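Local coordinates for protein cellobiose 2-epimerase (PDB 5ZHB) that probably interconverts cellobiose and its epimer at C2 of the reducing-end sugar, as a member of the N-acylglucosamine 2-epimerase family, at residues Glu7-Asn10 / Glu11-His15. Sequence-based numbering, arbitrary orientation.
Sequences EFRN and ELETH
At the edge of the Arg9 guanidinium, 20° out of its plane, sits Glu13 OE1, which Arg9 NE grips at 3.1 Å in a salt bridge one turn along helix 2-21. The two flat groups are twisted 57° apart, and NE meets OE1 from above the carboxylate plane. Arg9 reaches it with an extended chain whose CG stands anti to the backbone N (chi1 -168°), running alongside Glu13. Glu13 OE2 goes to Lys68 and Tyr71, linking helix 2-21 to the start of helix 69-86 and the turn before it. With an alanine here instead of Arg9, Glu13 OE1 is likely to lose its charged mate, and Leu66 and Ile385 the side chain that packs on them. One residue on, Asn10 O accepts two bonds, from Thr14 N at 2.9 Å and Thr14 OG1 at 2.7 Å, on opposite faces of the carbonyl plane. The Asn10 side chain runs obliquely past Thr14, its ND2 3.3 Å from Thr14 CG2. On the buried side, Phe8 and Leu12 pack on helix 375-387 in the (alpha/alpha)6 barrel of this family. The chemistry thus separates a nonpolar buried face from a polar flank, where Glu13, shared between two cations, is likely to stay ionised.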
ATOM      1  N   GLU A   7     -14.398 -17.551  -1.717  1.00 27.84           N
ATOM      2  CA  GLU A   7     -13.044 -18.070  -1.815  1.00 27.42           C
ATOM      3  C   GLU A   7     -12.026 -17.073  -1.252  1.00 28.65           C
ATOM      4  O   GLU A   7     -11.031 -17.486  -0.647  1.00 30.44           O
ATOM      5  CB  GLU A   7     -12.696 -18.440  -3.249  1.00 29.48           C
ATOM      6  CG  GLU A   7     -13.356 -19.747  -3.671  1.00 34.04           C
ATOM      7  CD  GLU A   7     -12.786 -20.317  -4.950  1.00 39.20           C
ATOM      8  OE1 GLU A   7     -11.806 -19.764  -5.495  1.00 34.61           O
ATOM      9  OE2 GLU A   7     -13.350 -21.338  -5.403  1.00 42.73           O
ATOM     10  N   PHE A   8     -12.289 -15.776  -1.418  1.00 27.39           N
ATOM     11  CA  PHE A   8     -11.363 -14.758  -0.911  1.00 26.10           C
ATOM     12  C   PHE A   8     -11.456 -14.660   0.610  1.00 25.59           C
ATOM     13  O   PHE A   8     -10.446 -14.556   1.317  1.00 25.17           O
ATOM     14  CB  PHE A   8     -11.683 -13.374  -1.472  1.00 25.30           C
ATOM     15  CG  PHE A   8     -11.704 -13.250  -2.988  1.00 25.03           C
ATOM     16  CD1 PHE A   8     -11.078 -14.185  -3.807  1.00 24.91           C
ATOM     17  CD2 PHE A   8     -12.353 -12.178  -3.591  1.00 25.74           C
ATOM     18  CE1 PHE A   8     -11.100 -14.032  -5.189  1.00 28.82           C
ATOM     19  CE2 PHE A   8     -12.370 -12.030  -4.974  1.00 25.71           C
ATOM     20  CZ  PHE A   8     -11.745 -12.956  -5.769  1.00 28.44           C
ATOM     21  N   ARG A   9     -12.683 -14.666   1.115  1.00 26.26           N
ATOM     22  CA  ARG A   9     -12.917 -14.635   2.548  1.00 29.84           C
ATOM     23  C   ARG A   9     -12.329 -15.862   3.244  1.00 30.42           C
ATOM     24  O   ARG A   9     -11.784 -15.727   4.327  1.00 29.17           O
ATOM     25  CB  ARG A   9     -14.423 -14.604   2.818  1.00 33.00           C
ATOM     26  CG  ARG A   9     -14.778 -14.272   4.254  1.00 37.14           C
ATOM     27  CD  ARG A   9     -16.296 -14.407   4.419  1.00 44.57           C
ATOM     28  NE  ARG A   9     -16.680 -14.160   5.808  1.00 49.07           N
ATOM     29  CZ  ARG A   9     -17.654 -13.349   6.217  1.00 57.96           C
ATOM     30  NH1 ARG A   9     -18.366 -12.646   5.347  1.00 59.09           N
ATOM     31  NH2 ARG A   9     -17.906 -13.237   7.512  1.00 58.85           N
ATOM     32  N   ASN A  10     -12.501 -17.056   2.656  1.00 29.28           N
ATOM     33  CA  ASN A  10     -11.882 -18.268   3.162  1.00 29.69           C
ATOM     34  C   ASN A  10     -10.361 -18.096   3.212  1.00 29.21           C
ATOM     35  O   ASN A  10      -9.732 -18.457   4.206  1.00 25.07           O
ATOM     36  CB  ASN A  10     -12.321 -19.458   2.325  1.00 31.93           C
ATOM     37  CG  ASN A  10     -11.602 -20.732   2.680  1.00 37.29           C
ATOM     38  OD1 ASN A  10     -10.795 -21.247   1.890  1.00 42.32           O
ATOM     39  ND2 ASN A  10     -11.855 -21.237   3.871  1.00 39.89           N
ATOM     40  N   GLU A  11      -9.776 -17.564   2.133  1.00 28.02           N
ATOM     41  CA  GLU A  11      -8.327 -17.373   2.058  1.00 25.81           C
ATOM     42  C   GLU A  11      -7.905 -16.442   3.183  1.00 24.40           C
ATOM     43  O   GLU A  11      -6.946 -16.744   3.920  1.00 27.91           O
ATOM     44  CB  GLU A  11      -7.853 -16.952   0.661  1.00 24.04           C
ATOM     45  CG  GLU A  11      -6.359 -16.634   0.557  1.00 26.19           C
ATOM     46  CD  GLU A  11      -5.398 -17.758   0.937  1.00 28.26           C
ATOM     47  OE1 GLU A  11      -5.819 -18.934   0.900  1.00 27.62           O
ATOM     48  OE2 GLU A  11      -4.232 -17.471   1.288  1.00 21.79           O
ATOM     49  N   LEU A  12      -8.671 -15.374   3.376  1.00 24.97           N
ATOM     50  CA  LEU A  12      -8.335 -14.372   4.372  1.00 25.04           C
ATOM     51  C   LEU A  12      -8.376 -14.966   5.782  1.00 26.68           C
ATOM     52  O   LEU A  12      -7.418 -14.840   6.530  1.00 23.08           O
ATOM     53  CB  LEU A  12      -9.272 -13.181   4.271  1.00 25.90           C
ATOM     54  CG  LEU A  12      -9.087 -12.098   5.331  1.00 23.64           C
ATOM     55  CD1 LEU A  12      -7.675 -11.528   5.269  1.00 25.84           C
ATOM     56  CD2 LEU A  12     -10.127 -11.034   5.126  1.00 24.72           C
ATOM     57  N   GLU A  13      -9.509 -15.570   6.137  1.00 27.89           N
ATOM     58  CA  GLU A  13      -9.789 -15.959   7.517  1.00 28.56           C
ATOM     59  C   GLU A  13      -9.101 -17.271   7.878  1.00 26.70           C
ATOM     60  O   GLU A  13      -8.783 -17.469   9.037  1.00 29.62           O
ATOM     61  CB  GLU A  13     -11.303 -16.034   7.714  1.00 31.66           C
ATOM     62  CG  GLU A  13     -11.964 -14.666   7.607  1.00 34.09           C
ATOM     63  CD  GLU A  13     -13.329 -14.536   8.263  1.00 44.13           C
ATOM     64  OE1 GLU A  13     -14.305 -15.006   7.639  1.00 40.92           O
ATOM     65  OE2 GLU A  13     -13.396 -13.973   9.393  1.00 41.29           O
ATOM     66  N   THR A  14      -8.857 -18.171   6.919  1.00 28.52           N
ATOM     67  CA  THR A  14      -8.306 -19.473   7.280  1.00 30.95           C
ATOM     68  C   THR A  14      -6.811 -19.580   6.980  1.00 32.06           C
ATOM     69  O   THR A  14      -6.195 -20.521   7.459  1.00 31.55           O
ATOM     70  CB  THR A  14      -9.068 -20.645   6.643  1.00 33.09           C
ATOM     71  OG1 THR A  14      -8.741 -20.746   5.266  1.00 33.14           O
ATOM     72  CG2 THR A  14     -10.571 -20.562   6.842  1.00 36.16           C
ATOM     73  N   HIS A  15      -6.219 -18.665   6.174  1.00 28.82           N
ATOM     74  CA  HIS A  15      -4.826 -18.820   5.768  1.00 26.75           C
ATOM     75  C   HIS A  15      -4.059 -17.543   6.127  1.00 25.36           C
ATOM     76  O   HIS A  15      -3.098 -17.610   6.896  1.00 25.54           O
ATOM     77  CB  HIS A  15      -4.753 -19.260   4.301  1.00 27.76           C
ATOM     78  CG  HIS A  15      -3.396 -19.629   3.804  1.00 27.73           C
ATOM     79  ND1 HIS A  15      -2.518 -20.422   4.513  1.00 30.97           N
ATOM     80  CD2 HIS A  15      -2.794 -19.356   2.644  1.00 23.75           C
ATOM     81  CE1 HIS A  15      -1.414 -20.581   3.792  1.00 28.45           C
ATOM     82  NE2 HIS A  15      -1.577 -19.944   2.647  1.00 28.10           N
TER